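Local coordinates for protein amicyanin (Paracoccus versutus, PDB 1ID2) that probably carries electrons as a small soluble blue copper protein of the plastocyanin/azurin family, holding one type 1 copper in a beta barrel, at residues A[27-32]-A[48-53]; A[43-48]-A[78-83]; A[55-60]-A[90-95]. All coordinates share one frame; numbering follows the deposited sequence.

Interaction 1 of 3, residues A[27-32]-A[48-53]; sequences EKMKYL and NGEVMP
A type I' beta turn running from E27 to K30 meets the loop that leads to the copper ligand H54, and the carboxylate of E50 joins the two. K28 N reaches E50 OE1 at 2.6 Å, coming from above the carboxylate plane, whereas K28 NZ, 2.7 Å from the same E50 OE1, arrives nearly along the C-O axis and completes a salt bridge. Bends at chi2, chi3 and chi4 fold NZ back toward the lysine's own backbone N, so both nitrogens reach one oxygen. E50 OE2 uses its syn lone pair for M29 N, a bond of 3.1 Å and 164°, and is also hydrogen-bonded to H54 NE2, making E50 a second-shell residue of the copper site. These four groups surround the buried acid, consistent with a stable negative charge; E27 OE2 lies 4.0 Å from E50 OE1, but K28 NZ also bridges to E27 OE1 at 3.6 Å. E50 N is held by N48 OD1 in an Asx turn, and N48 ND2 donates to M52 O. Beside it, M29 CE and M52 CE touch at 3.6 Å. The turn links strands 22-27 and 30-31 at one margin of the five-stranded sheet, and the loop emerges from strand 43-48 beside strand 22-27.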
ATOM      1  N   GLU A  27       9.793   0.087   7.837  1.00 17.59           N
ATOM      2  CA  GLU A  27      10.680   0.259   8.981  1.00 16.75           C
ATOM      3  C   GLU A  27      11.562   1.443   8.724  1.00 10.78           C
ATOM      4  O   GLU A  27      12.018   1.651   7.604  1.00 16.31           O
ATOM      5  CB  GLU A  27      11.589  -0.953   9.191  1.00 20.14           C
ATOM      6  CG  GLU A  27      11.182  -1.913  10.276  1.00 47.66           C
ATOM      7  CD  GLU A  27      11.207  -1.308  11.662  1.00 16.35           C
ATOM      8  OE1 GLU A  27      12.282  -1.208  12.276  1.00 32.36           O
ATOM      9  OE2 GLU A  27      10.119  -1.068  12.196  1.00 33.13           O
ATOM     10  N   LYS A  28      11.860   2.157   9.804  1.00  9.26           N
ATOM     11  CA  LYS A  28      12.782   3.283   9.815  1.00 14.68           C
ATOM     12  C   LYS A  28      12.540   4.293   8.693  1.00 12.91           C
ATOM     13  O   LYS A  28      13.457   4.748   8.014  1.00 15.07           O
ATOM     14  CB  LYS A  28      14.222   2.759   9.876  1.00 14.06           C
ATOM     15  CG  LYS A  28      14.389   1.544  10.869  1.00 45.85           C
ATOM     16  CD  LYS A  28      14.584   1.889  12.396  1.00 37.93           C
ATOM     17  CE  LYS A  28      13.475   2.782  13.005  1.00 59.64           C
ATOM     18  NZ  LYS A  28      12.259   2.102  13.608  1.00 30.69           N
ATOM     19  N   MET A  29      11.289   4.746   8.651  1.00 17.70           N
ATOM     20  CA  MET A  29      10.814   5.749   7.722  1.00  9.95           C
ATOM     21  C   MET A  29      11.049   5.366   6.266  1.00 21.20           C
ATOM     22  O   MET A  29      11.135   6.246   5.410  1.00 25.78           O
ATOM     23  CB  MET A  29      11.467   7.105   8.017  1.00  9.87           C
ATOM     24  CG  MET A  29      11.365   7.538   9.466  1.00  4.25           C
ATOM     25  SD  MET A  29       9.718   7.839  10.050  1.00 17.95           S
ATOM     26  CE  MET A  29       9.416   9.529   9.524  1.00 10.83           C
ATOM     27  N   LYS A  30      11.041   4.066   5.976  1.00 16.79           N
ATOM     28  CA  LYS A  30      11.229   3.556   4.609  1.00 17.10           C
ATOM     29  C   LYS A  30      10.181   2.489   4.339  1.00 22.41           C
ATOM     30  O   LYS A  30       9.875   1.683   5.213  1.00  9.72           O
ATOM     31  CB  LYS A  30      12.590   2.869   4.462  1.00 28.50           C
ATOM     32  CG  LYS A  30      13.799   3.771   4.378  1.00 42.80           C
ATOM     33  CD  LYS A  30      15.074   3.008   4.750  1.00 54.41           C
ATOM     34  CE  LYS A  30      15.439   1.940   3.727  1.00 69.66           C
ATOM     35  NZ  LYS A  30      16.587   1.097   4.180  1.00 83.96           N
ATOM     36  N   TYR A  31       9.754   2.396   3.089  1.00  8.29           N
ATOM     37  CA  TYR A  31       9.098   1.196   2.598  1.00 13.11           C
ATOM     38  C   TYR A  31      10.235   0.294   2.243  1.00 10.45           C
ATOM     39  O   TYR A  31      11.081   0.673   1.436  1.00 18.53           O
ATOM     40  CB  TYR A  31       8.308   1.485   1.322  1.00 10.76           C
ATOM     41  CG  TYR A  31       7.156   2.394   1.556  1.00  8.78           C
ATOM     42  CD1 TYR A  31       6.058   1.976   2.319  1.00  2.00           C
ATOM     43  CD2 TYR A  31       7.168   3.686   1.058  1.00  3.89           C
ATOM     44  CE1 TYR A  31       4.991   2.828   2.568  1.00  4.29           C
ATOM     45  CE2 TYR A  31       6.113   4.547   1.308  1.00  3.17           C
ATOM     46  CZ  TYR A  31       5.028   4.124   2.049  1.00 14.87           C
ATOM     47  OH  TYR A  31       3.961   4.988   2.187  1.00 14.30           O
ATOM     48  N   LEU A  32      10.195  -0.937   2.734  1.00 20.95           N
ATOM     49  CA  LEU A  32      11.367  -1.791   2.653  1.00 18.60           C
ATOM     50  C   LEU A  32      11.504  -2.448   1.288  1.00 43.76           C
ATOM     51  O   LEU A  32      12.598  -2.823   0.886  1.00 29.29           O
ATOM     52  CB  LEU A  32      11.350  -2.840   3.770  1.00 15.01           C
ATOM     53  CG  LEU A  32      11.530  -2.289   5.193  1.00 18.83           C
ATOM     54  CD1 LEU A  32      11.877  -3.439   6.139  1.00 14.82           C
ATOM     55  CD2 LEU A  32      12.610  -1.214   5.225  1.00 17.20           C
ATOM     56  N   ASN A  48       3.258  -2.090   8.905  1.00 12.66           N
ATOM     57  CA  ASN A  48       4.055  -1.126   9.617  1.00 12.69           C
ATOM     58  C   ASN A  48       4.731  -1.778  10.823  1.00 21.56           C
ATOM     59  O   ASN A  48       4.053  -2.329  11.699  1.00 11.89           O
ATOM     60  CB  ASN A  48       3.171   0.042  10.087  1.00 13.66           C
ATOM     61  CG  ASN A  48       3.990   1.164  10.719  1.00 11.83           C
ATOM     62  OD1 ASN A  48       5.198   1.178  10.599  1.00 21.12           O
ATOM     63  ND2 ASN A  48       3.326   2.102  11.387  1.00  6.75           N
ATOM     64  N   GLY A  49       6.054  -1.730  10.849  1.00 15.65           N
ATOM     65  CA  GLY A  49       6.783  -2.337  11.933  1.00  8.57           C
ATOM     66  C   GLY A  49       7.053  -1.399  13.091  1.00 23.60           C
ATOM     67  O   GLY A  49       7.523  -1.850  14.126  1.00 18.98           O
ATOM     68  N   GLU A  50       6.791  -0.104  12.943  1.00 13.86           N
ATOM     69  CA  GLU A  50       7.224   0.850  13.959  1.00  8.91           C
ATOM     70  C   GLU A  50       6.084   1.658  14.539  1.00  7.05           C
ATOM     71  O   GLU A  50       4.985   1.682  13.977  1.00 17.22           O
ATOM     72  CB  GLU A  50       8.312   1.783  13.399  1.00 13.05           C
ATOM     73  CG  GLU A  50       8.020   2.415  12.040  1.00 11.84           C
ATOM     74  CD  GLU A  50       9.213   3.195  11.482  1.00 19.95           C
ATOM     75  OE1 GLU A  50      10.364   2.894  11.853  1.00 20.25           O
ATOM     76  OE2 GLU A  50       9.005   4.082  10.629  1.00 17.22           O
ATOM     77  N   VAL A  51       6.365   2.394  15.610  1.00 17.06           N
ATOM     78  CA  VAL A  51       5.341   3.215  16.268  1.00 23.01           C
ATOM     79  C   VAL A  51       4.929   4.504  15.546  1.00 11.67           C
ATOM     80  O   VAL A  51       3.878   5.068  15.843  1.00 23.51           O
ATOM     81  CB  VAL A  51       5.745   3.575  17.724  1.00 23.83           C
ATOM     82  CG1 VAL A  51       5.655   2.362  18.589  1.00 20.98           C
ATOM     83  CG2 VAL A  51       7.149   4.100  17.768  1.00 11.77           C
ATOM     84  N   MET A  52       5.789   5.020  14.673  1.00 24.15           N
ATOM     85  CA  MET A  52       5.401   6.100  13.757  1.00 26.77           C
ATOM     86  C   MET A  52       4.294   5.628  12.829  1.00 12.86           C
ATOM     87  O   MET A  52       4.469   4.679  12.081  1.00  9.63           O
ATOM     88  CB  MET A  52       6.586   6.520  12.896  1.00 20.34           C
ATOM     89  CG  MET A  52       6.308   7.705  11.991  1.00 10.51           C
ATOM     90  SD  MET A  52       6.296   9.244  12.889  1.00 19.85           S
ATOM     91  CE  MET A  52       8.044   9.704  12.824  1.00 17.02           C
ATOM     92  N   PRO A  53       3.195   6.369  12.763  1.00 14.35           N
ATOM     93  CA  PRO A  53       2.157   5.860  11.870  1.00 22.44           C
ATOM     94  C   PRO A  53       2.491   6.178  10.421  1.00 17.16           C
ATOM     95  O   PRO A  53       3.061   7.225  10.121  1.00 16.69           O
ATOM     96  CB  PRO A  53       0.892   6.566  12.365  1.00 15.08           C
ATOM     97  CG  PRO A  53       1.237   6.978  13.789  1.00 19.92           C
ATOM     98  CD  PRO A  53       2.670   7.386  13.686  1.00 10.50           C
TER

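Interaction 2 of 3, residues A[43-48]-A[78-83]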
ATOM      1  N   THR A  43      -3.197  -8.818  -4.639  1.00 20.42           N
ATOM      2  CA  THR A  43      -3.291  -7.866  -3.533  1.00 32.98           C
ATOM      3  C   THR A  43      -1.892  -7.682  -2.935  1.00 21.26           C
ATOM      4  O   THR A  43      -1.084  -8.617  -2.971  1.00 13.97           O
ATOM      5  CB  THR A  43      -4.293  -8.390  -2.436  1.00 27.94           C
ATOM      6  OG1 THR A  43      -5.584  -8.612  -3.030  1.00 14.92           O
ATOM      7  CG2 THR A  43      -4.444  -7.384  -1.285  1.00 11.53           C
ATOM      8  N   VAL A  44      -1.541  -6.439  -2.602  1.00 21.19           N
ATOM      9  CA  VAL A  44      -0.290  -6.157  -1.894  1.00 12.43           C
ATOM     10  C   VAL A  44      -0.681  -5.764  -0.489  1.00 14.99           C
ATOM     11  O   VAL A  44      -1.604  -5.009  -0.319  1.00  7.82           O
ATOM     12  CB  VAL A  44       0.493  -4.968  -2.501  1.00  8.32           C
ATOM     13  CG1 VAL A  44       1.832  -4.833  -1.822  1.00  9.02           C
ATOM     14  CG2 VAL A  44       0.681  -5.155  -3.988  1.00  5.49           C
ATOM     15  N   TYR A  45       0.040  -6.260   0.511  1.00 14.85           N
ATOM     16  CA  TYR A  45      -0.138  -5.797   1.879  1.00  6.51           C
ATOM     17  C   TYR A  45       1.073  -4.997   2.304  1.00  3.80           C
ATOM     18  O   TYR A  45       2.188  -5.266   1.861  1.00  6.91           O
ATOM     19  CB  TYR A  45      -0.309  -6.983   2.833  1.00 13.04           C
ATOM     20  CG  TYR A  45      -1.616  -7.738   2.666  1.00 11.31           C
ATOM     21  CD1 TYR A  45      -1.821  -8.594   1.586  1.00 15.90           C
ATOM     22  CD2 TYR A  45      -2.610  -7.649   3.621  1.00 14.67           C
ATOM     23  CE1 TYR A  45      -2.991  -9.327   1.466  1.00 17.02           C
ATOM     24  CE2 TYR A  45      -3.768  -8.405   3.527  1.00 13.57           C
ATOM     25  CZ  TYR A  45      -3.956  -9.231   2.452  1.00 19.22           C
ATOM     26  OH  TYR A  45      -5.115  -9.971   2.372  1.00 40.44           O
ATOM     27  N   TRP A  46       0.823  -3.942   3.066  1.00  9.49           N
ATOM     28  CA  TRP A  46       1.868  -3.166   3.709  1.00  9.54           C
ATOM     29  C   TRP A  46       1.713  -3.454   5.177  1.00 11.92           C
ATOM     30  O   TRP A  46       0.597  -3.635   5.638  1.00  5.91           O
ATOM     31  CB  TRP A  46       1.664  -1.671   3.471  1.00  7.95           C
ATOM     32  CG  TRP A  46       2.058  -1.233   2.104  1.00 16.37           C
ATOM     33  CD1 TRP A  46       3.270  -0.744   1.719  1.00  4.79           C
ATOM     34  CD2 TRP A  46       1.244  -1.294   0.920  1.00 13.85           C
ATOM     35  NE1 TRP A  46       3.269  -0.518   0.369  1.00 13.45           N
ATOM     36  CE2 TRP A  46       2.049  -0.847  -0.142  1.00 10.45           C
ATOM     37  CE3 TRP A  46      -0.081  -1.671   0.670  1.00 16.59           C
ATOM     38  CZ2 TRP A  46       1.553  -0.775  -1.456  1.00 12.70           C
ATOM     39  CZ3 TRP A  46      -0.561  -1.598  -0.628  1.00 13.86           C
ATOM     40  CH2 TRP A  46       0.253  -1.152  -1.672  1.00 16.99           C
ATOM     41  N   VAL A  47       2.828  -3.625   5.878  1.00  8.86           N
ATOM     42  CA  VAL A  47       2.803  -3.864   7.327  1.00 10.26           C
ATOM     43  C   VAL A  47       3.781  -2.903   8.003  1.00 11.38           C
ATOM     44  O   VAL A  47       4.966  -2.852   7.681  1.00  8.92           O
ATOM     45  CB  VAL A  47       3.218  -5.327   7.686  1.00 20.94           C
ATOM     46  CG1 VAL A  47       3.216  -5.516   9.196  1.00 14.70           C
ATOM     47  CG2 VAL A  47       2.271  -6.329   7.034  1.00 24.62           C
ATOM     48  N   ASN A  48       3.258  -2.090   8.905  1.00 12.66           N
ATOM     49  CA  ASN A  48       4.055  -1.126   9.617  1.00 12.69           C
ATOM     50  C   ASN A  48       4.731  -1.778  10.823  1.00 21.56           C
ATOM     51  O   ASN A  48       4.053  -2.329  11.699  1.00 11.89           O
ATOM     52  CB  ASN A  48       3.171   0.042  10.087  1.00 13.66           C
ATOM     53  CG  ASN A  48       3.990   1.164  10.719  1.00 11.83           C
ATOM     54  OD1 ASN A  48       5.198   1.178  10.599  1.00 21.12           O
ATOM     55  ND2 ASN A  48       3.326   2.102  11.387  1.00  6.75           N
ATOM     56  N   ALA A  78      -1.573  -3.808   9.277  1.00 16.85           N
ATOM     57  CA  ALA A  78      -1.310  -4.092   7.894  1.00  9.86           C
ATOM     58  C   ALA A  78      -2.414  -3.436   7.048  1.00 21.64           C
ATOM     59  O   ALA A  78      -3.423  -2.981   7.586  1.00 12.48           O
ATOM     60  CB  ALA A  78      -1.255  -5.595   7.696  1.00  9.99           C
ATOM     61  N   TYR A  79      -2.181  -3.295   5.748  1.00 19.55           N
ATOM     62  CA  TYR A  79      -3.154  -2.659   4.865  1.00 16.62           C
ATOM     63  C   TYR A  79      -3.056  -3.254   3.467  1.00 15.79           C
ATOM     64  O   TYR A  79      -1.959  -3.573   3.003  1.00 23.11           O
ATOM     65  CB  TYR A  79      -2.908  -1.152   4.834  1.00 12.95           C
ATOM     66  CG  TYR A  79      -4.006  -0.347   4.183  1.00 17.23           C
ATOM     67  CD1 TYR A  79      -3.876   0.072   2.867  1.00 11.11           C
ATOM     68  CD2 TYR A  79      -5.135   0.053   4.897  1.00  9.89           C
ATOM     69  CE1 TYR A  79      -4.816   0.863   2.273  1.00 11.60           C
ATOM     70  CE2 TYR A  79      -6.098   0.860   4.298  1.00 19.38           C
ATOM     71  CZ  TYR A  79      -5.915   1.264   2.982  1.00 17.23           C
ATOM     72  OH  TYR A  79      -6.796   2.096   2.341  1.00 21.23           O
ATOM     73  N   ALA A  80      -4.212  -3.502   2.850  1.00 14.60           N
ATOM     74  CA  ALA A  80      -4.281  -4.242   1.593  1.00  8.67           C
ATOM     75  C   ALA A  80      -4.935  -3.425   0.500  1.00 20.24           C
ATOM     76  O   ALA A  80      -5.943  -2.751   0.725  1.00 11.36           O
ATOM     77  CB  ALA A  80      -5.055  -5.534   1.782  1.00 15.76           C
ATOM     78  N   ILE A  81      -4.360  -3.526  -0.689  1.00 13.39           N
ATOM     79  CA  ILE A  81      -4.923  -2.940  -1.883  1.00 13.66           C
ATOM     80  C   ILE A  81      -4.800  -3.992  -2.966  1.00 16.88           C
ATOM     81  O   ILE A  81      -3.709  -4.567  -3.172  1.00  8.43           O
ATOM     82  CB  ILE A  81      -4.163  -1.648  -2.335  1.00 15.32           C
ATOM     83  CG1 ILE A  81      -4.227  -0.582  -1.252  1.00  7.78           C
ATOM     84  CG2 ILE A  81      -4.808  -1.089  -3.596  1.00  6.58           C
ATOM     85  CD1 ILE A  81      -3.554   0.728  -1.623  1.00 12.66           C
ATOM     86  N   THR A  82      -5.917  -4.249  -3.645  1.00 13.45           N
ATOM     87  CA  THR A  82      -5.945  -5.125  -4.805  1.00  7.18           C
ATOM     88  C   THR A  82      -5.840  -4.299  -6.087  1.00 15.21           C
ATOM     89  O   THR A  82      -6.629  -3.386  -6.303  1.00 15.99           O
ATOM     90  CB  THR A  82      -7.232  -5.938  -4.805  1.00 15.33           C
ATOM     91  OG1 THR A  82      -7.277  -6.716  -3.601  1.00 14.46           O
ATOM     92  CG2 THR A  82      -7.305  -6.849  -6.020  1.00  7.73           C
ATOM     93  N   PHE A  83      -4.882  -4.653  -6.940  1.00 10.27           N
ATOM     94  CA  PHE A  83      -4.590  -3.891  -8.151  1.00 27.48           C
ATOM     95  C   PHE A  83      -5.166  -4.628  -9.338  1.00 21.19           C
ATOM     96  O   PHE A  83      -4.705  -5.705  -9.693  1.00 19.21           O
ATOM     97  CB  PHE A  83      -3.076  -3.717  -8.343  1.00 14.77           C
ATOM     98  CG  PHE A  83      -2.473  -2.692  -7.436  1.00 30.44           C
ATOM     99  CD1 PHE A  83      -2.046  -3.036  -6.163  1.00 14.16           C
ATOM    100  CD2 PHE A  83      -2.388  -1.367  -7.826  1.00 10.77           C
ATOM    101  CE1 PHE A  83      -1.556  -2.063  -5.299  1.00 17.02           C
ATOM    102  CE2 PHE A  83      -1.891  -0.389  -6.967  1.00 10.96           C
ATOM    103  CZ  PHE A  83      -1.482  -0.734  -5.710  1.00 12.29           C
TER
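W46, T43 and A78 lose most surface where strands 43-48 and 78-83 run antiparallel in the larger sheet of the barrel. W46 sits in a hydrogen-bonded pair with Y79: W46 N gives to Y79 O and W46 O receives Y79 N, both at 2.8 Å. V44 and I81 pair likewise, through V44 N to I81 O and I81 N to V44 O. The indole lies along the inner face of the sheet. W46 CZ3 meets I81 CG1 at 3.9 Å, while W46 CH2 and F83 CE1 approach edge to edge, 4.2 Å apart. V24 of strand 22-27 flanks W46, and V103 meets it from the other sheet. T43 and T82 form a non-hydrogen-bonded pair whose hydroxyls meet tip to tip, T43 OG1 to T82 OG1 at 2.6 Å. The T43 methyl CG2 lies alongside A80 CB, which also makes a CH-pi contact over one face of the Y45 ring, 3.8 Å from its centroid. A78 CB touches V47 CG2 at 3.7 Å, and A78 CA makes a CA-H...O contact with W46 O at 3.0 Å. Backbone bonds thus set the register, carbon fills the interior face, and a hydrogen bond pairs the hydroxyls of two partly exposed threonines, either of which could be the donor.

Interaction 3 of 3, residues A[55-60]-A[90-95]; sequences NVAFKK and DYFCTP. With CU (copper (II) ion), chain D.
The F92 ring carries A57 CB over one face, 4.1 Å from its centroid and 22° off the normal, a CH-pi contact; K59 N stands at its edge, in plane, together with a water. That water accepts from K59 N and donates to D90 O. K59 lays its aliphatic chain across the same end of the ring, with CG 3.7 Å from F92 CE1. The F58 ring, in turn, takes Y91 CB over one face, displaced toward the rim, and V56 CG1 touches Y91 CB as well.

A57 and F92 form a single antiparallel hydrogen-bonded bridge, A57 N to F92 O at 2.9 Å and F92 N to A57 O at 3.0 Å, and it leads straight into the type 1 copper site characteristic of cupredoxins. C93, just beyond the bridge, binds the metal through SG at 2.0 Å, its SG anti to the backbone N (chi1 175°). The thiolate also accepts N55 N, a long bond of 3.6 Å but a fairly straight one at 161°, which would be expected to draw some charge from the sulfur. H54 ND1 and H96 ND1 bind the same ion, and M99 is the remaining residue of the site.

N55 ties the two loops with its side chain: T94 N points onto a lone pair of N55 OD1 at 2.9 Å, and N55 ND2, with the acceptor in its amide plane, gives to T94 OG1 at 3.0 Å. These two bonds fix the flip of the amide, and ND2 has a further partner in G70 O.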
ATOM      1  N   ASN A  55       0.897   5.563   6.204  1.00 12.62           N
ATOM      2  CA  ASN A  55      -0.171   5.089   5.324  1.00 10.35           C
ATOM      3  C   ASN A  55       0.337   4.897   3.902  1.00 15.19           C
ATOM      4  O   ASN A  55       1.560   4.884   3.674  1.00 13.60           O
ATOM      5  CB  ASN A  55      -1.381   6.040   5.341  1.00 10.60           C
ATOM      6  CG  ASN A  55      -1.161   7.298   4.516  1.00 13.86           C
ATOM      7  OD1 ASN A  55      -0.035   7.718   4.336  1.00 16.35           O
ATOM      8  ND2 ASN A  55      -2.245   7.954   4.104  1.00  4.59           N
ATOM      9  N   VAL A  56      -0.584   4.528   3.006  1.00 17.24           N
ATOM     10  CA  VAL A  56      -0.294   4.415   1.569  1.00 11.75           C
ATOM     11  C   VAL A  56      -1.236   5.358   0.843  1.00 15.85           C
ATOM     12  O   VAL A  56      -2.431   5.362   1.148  1.00 15.84           O
ATOM     13  CB  VAL A  56      -0.513   2.952   1.062  1.00 18.06           C
ATOM     14  CG1 VAL A  56      -0.436   2.876  -0.451  1.00 26.35           C
ATOM     15  CG2 VAL A  56       0.551   2.059   1.640  1.00 18.76           C
ATOM     16  N   ALA A  57      -0.673   6.292   0.066  1.00 27.02           N
ATOM     17  CA  ALA A  57      -1.466   7.293  -0.653  1.00  9.84           C
ATOM     18  C   ALA A  57      -1.033   7.489  -2.109  1.00 14.71           C
ATOM     19  O   ALA A  57       0.096   7.148  -2.502  1.00 12.97           O
ATOM     20  CB  ALA A  57      -1.437   8.632   0.095  1.00  5.36           C
ATOM     21  N   PHE A  58      -1.996   7.886  -2.933  1.00  6.14           N
ATOM     22  CA  PHE A  58      -1.774   8.056  -4.370  1.00 15.32           C
ATOM     23  C   PHE A  58      -2.262   9.464  -4.708  1.00 10.70           C
ATOM     24  O   PHE A  58      -3.265   9.920  -4.160  1.00 14.82           O
ATOM     25  CB  PHE A  58      -2.567   7.016  -5.197  1.00  9.65           C
ATOM     26  CG  PHE A  58      -2.158   5.549  -4.957  1.00 12.01           C
ATOM     27  CD1 PHE A  58      -1.113   4.974  -5.656  1.00 12.35           C
ATOM     28  CD2 PHE A  58      -2.833   4.758  -4.035  1.00  6.19           C
ATOM     29  CE1 PHE A  58      -0.734   3.640  -5.428  1.00 10.56           C
ATOM     30  CE2 PHE A  58      -2.459   3.429  -3.811  1.00  9.93           C
ATOM     31  CZ  PHE A  58      -1.414   2.876  -4.501  1.00 17.90           C
ATOM     32  N   LYS A  59      -1.459  10.206  -5.464  1.00 25.03           N
ATOM     33  CA  LYS A  59      -1.875  11.503  -6.008  1.00 12.55           C
ATOM     34  C   LYS A  59      -3.028  11.303  -7.006  1.00 22.24           C
ATOM     35  O   LYS A  59      -3.318  10.176  -7.418  1.00 36.48           O
ATOM     36  CB  LYS A  59      -0.705  12.178  -6.745  1.00 19.97           C
ATOM     37  CG  LYS A  59       0.495  12.583  -5.889  1.00 23.35           C
ATOM     38  CD  LYS A  59       0.238  13.916  -5.222  1.00 22.53           C
ATOM     39  CE  LYS A  59       1.285  14.250  -4.173  1.00 32.33           C
ATOM     40  NZ  LYS A  59       0.679  15.084  -3.083  1.00 49.54           N
ATOM     41  N   LYS A  60      -3.594  12.411  -7.479  1.00 20.62           N
ATOM     42  CA  LYS A  60      -4.666  12.378  -8.469  1.00 10.92           C
ATOM     43  C   LYS A  60      -4.162  11.710  -9.736  1.00 22.57           C
ATOM     44  O   LYS A  60      -3.031  11.955 -10.159  1.00 30.94           O
ATOM     45  CB  LYS A  60      -5.120  13.796  -8.825  1.00 26.21           C
ATOM     46  CG  LYS A  60      -6.418  14.243  -8.166  1.00 69.01           C
ATOM     47  CD  LYS A  60      -7.208  15.209  -9.058  1.00 74.12           C
ATOM     48  CE  LYS A  60      -6.307  16.228  -9.760  1.00 64.93           C
ATOM     49  NZ  LYS A  60      -5.597  17.157  -8.821  1.00 52.18           N
ATOM     50  N   ASP A  90       2.716   4.764  -8.283  1.00 14.32           N
ATOM     51  CA  ASP A  90       3.529   5.371  -7.232  1.00 19.61           C
ATOM     52  C   ASP A  90       2.655   5.661  -6.040  1.00 24.03           C
ATOM     53  O   ASP A  90       1.614   6.298  -6.192  1.00 26.83           O
ATOM     54  CB  ASP A  90       4.094   6.720  -7.682  1.00 34.87           C
ATOM     55  CG  ASP A  90       4.812   6.638  -8.983  1.00 86.90           C
ATOM     56  OD1 ASP A  90       4.262   7.154  -9.996  1.00 58.59           O
ATOM     57  OD2 ASP A  90       5.930   6.068  -8.960  1.00 25.58           O
ATOM     58  N   TYR A  91       3.183   5.419  -4.847  1.00 16.91           N
ATOM     59  CA  TYR A  91       2.503   5.870  -3.648  1.00 30.34           C
ATOM     60  C   TYR A  91       3.527   6.556  -2.775  1.00 14.88           C
ATOM     61  O   TYR A  91       4.731   6.450  -3.014  1.00 22.53           O
ATOM     62  CB  TYR A  91       1.847   4.700  -2.899  1.00 14.78           C
ATOM     63  CG  TYR A  91       2.804   3.594  -2.526  1.00 10.59           C
ATOM     64  CD1 TYR A  91       3.416   3.569  -1.277  1.00  4.44           C
ATOM     65  CD2 TYR A  91       3.139   2.596  -3.444  1.00 13.80           C
ATOM     66  CE1 TYR A  91       4.347   2.598  -0.959  1.00  3.76           C
ATOM     67  CE2 TYR A  91       4.064   1.620  -3.131  1.00  5.29           C
ATOM     68  CZ  TYR A  91       4.669   1.639  -1.879  1.00  2.16           C
ATOM     69  OH  TYR A  91       5.559   0.654  -1.542  1.00  7.67           O
ATOM     70  N   PHE A  92       3.028   7.226  -1.747  1.00 13.65           N
ATOM     71  CA  PHE A  92       3.855   7.919  -0.794  1.00  6.85           C
ATOM     72  C   PHE A  92       3.071   7.906   0.516  1.00  6.93           C
ATOM     73  O   PHE A  92       1.923   7.454   0.562  1.00  5.52           O
ATOM     74  CB  PHE A  92       4.125   9.367  -1.275  1.00  3.33           C
ATOM     75  CG  PHE A  92       2.872  10.177  -1.484  1.00  6.79           C
ATOM     76  CD1 PHE A  92       2.102  10.000  -2.626  1.00  5.44           C
ATOM     77  CD2 PHE A  92       2.393  11.017  -0.485  1.00  9.07           C
ATOM     78  CE1 PHE A  92       0.875  10.623  -2.759  1.00  4.75           C
ATOM     79  CE2 PHE A  92       1.155  11.651  -0.619  1.00 22.35           C
ATOM     80  CZ  PHE A  92       0.391  11.438  -1.772  1.00  6.01           C
ATOM     81  N   CYS A  93       3.717   8.338   1.590  1.00 15.10           N
ATOM     82  CA  CYS A  93       3.101   8.353   2.898  1.00 20.77           C
ATOM     83  C   CYS A  93       2.708   9.782   3.146  1.00 13.91           C
ATOM     84  O   CYS A  93       3.497  10.686   2.920  1.00 13.89           O
ATOM     85  CB  CYS A  93       4.103   7.868   3.953  1.00 10.20           C
ATOM     86  SG  CYS A  93       3.449   7.988   5.595  1.00 11.25           S
ATOM     87  N   THR A  94       1.435   9.990   3.432  1.00  7.82           N
ATOM     88  CA  THR A  94       0.836  11.310   3.414  1.00 11.11           C
ATOM     89  C   THR A  94       1.564  12.326   4.293  1.00 29.35           C
ATOM     90  O   THR A  94       1.864  13.425   3.851  1.00 16.85           O
ATOM     91  CB  THR A  94      -0.653  11.225   3.831  1.00 10.87           C
ATOM     92  OG1 THR A  94      -1.372  10.486   2.842  1.00 16.90           O
ATOM     93  CG2 THR A  94      -1.268  12.615   3.968  1.00  9.18           C
ATOM     94  N   PRO A  95       1.860  11.973   5.554  1.00 15.82           N
ATOM     95  CA  PRO A  95       2.575  12.945   6.379  1.00 21.12           C
ATOM     96  C   PRO A  95       4.107  12.956   6.170  1.00 19.55           C
ATOM     97  O   PRO A  95       4.795  13.885   6.608  1.00 35.99           O
ATOM     98  CB  PRO A  95       2.182  12.533   7.794  1.00 13.13           C
ATOM     99  CG  PRO A  95       2.040  11.054   7.681  1.00 17.56           C
ATOM    100  CD  PRO A  95       1.368  10.841   6.360  1.00 20.00           C
TER
HETATM  101 CU    CU D 107       5.049   7.620   6.809  1.00 21.77          CU
HETATM  102  O   HOH W   1       1.341   8.966  -6.170  1.00 15.03           O

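In the fold
The three contacts lie at different distances from the copper. Interaction 3 supplies the ligand C93, the side chain of M52 in interaction 1 comes within about 5 Å of the metal, and the side chain of W46 in interaction 2 stays about 10 Å off. Y31 and Y91 connect them: Y31 OH lies 2.8 Å from N55 O, a probable hydrogen bond, and Y91 OH lies 3.2 Å from W46 NE1, another. Interactions 1 and 2 share N48, where strand 43-48 passes into the loop before H54. Deeper in the core, F58 of 55-60 packs on I81 and F83 of 78-83, with F58 CE2 3.6 Å from I81 CD1. The centres of the contacts are 13 to 14 Å apart.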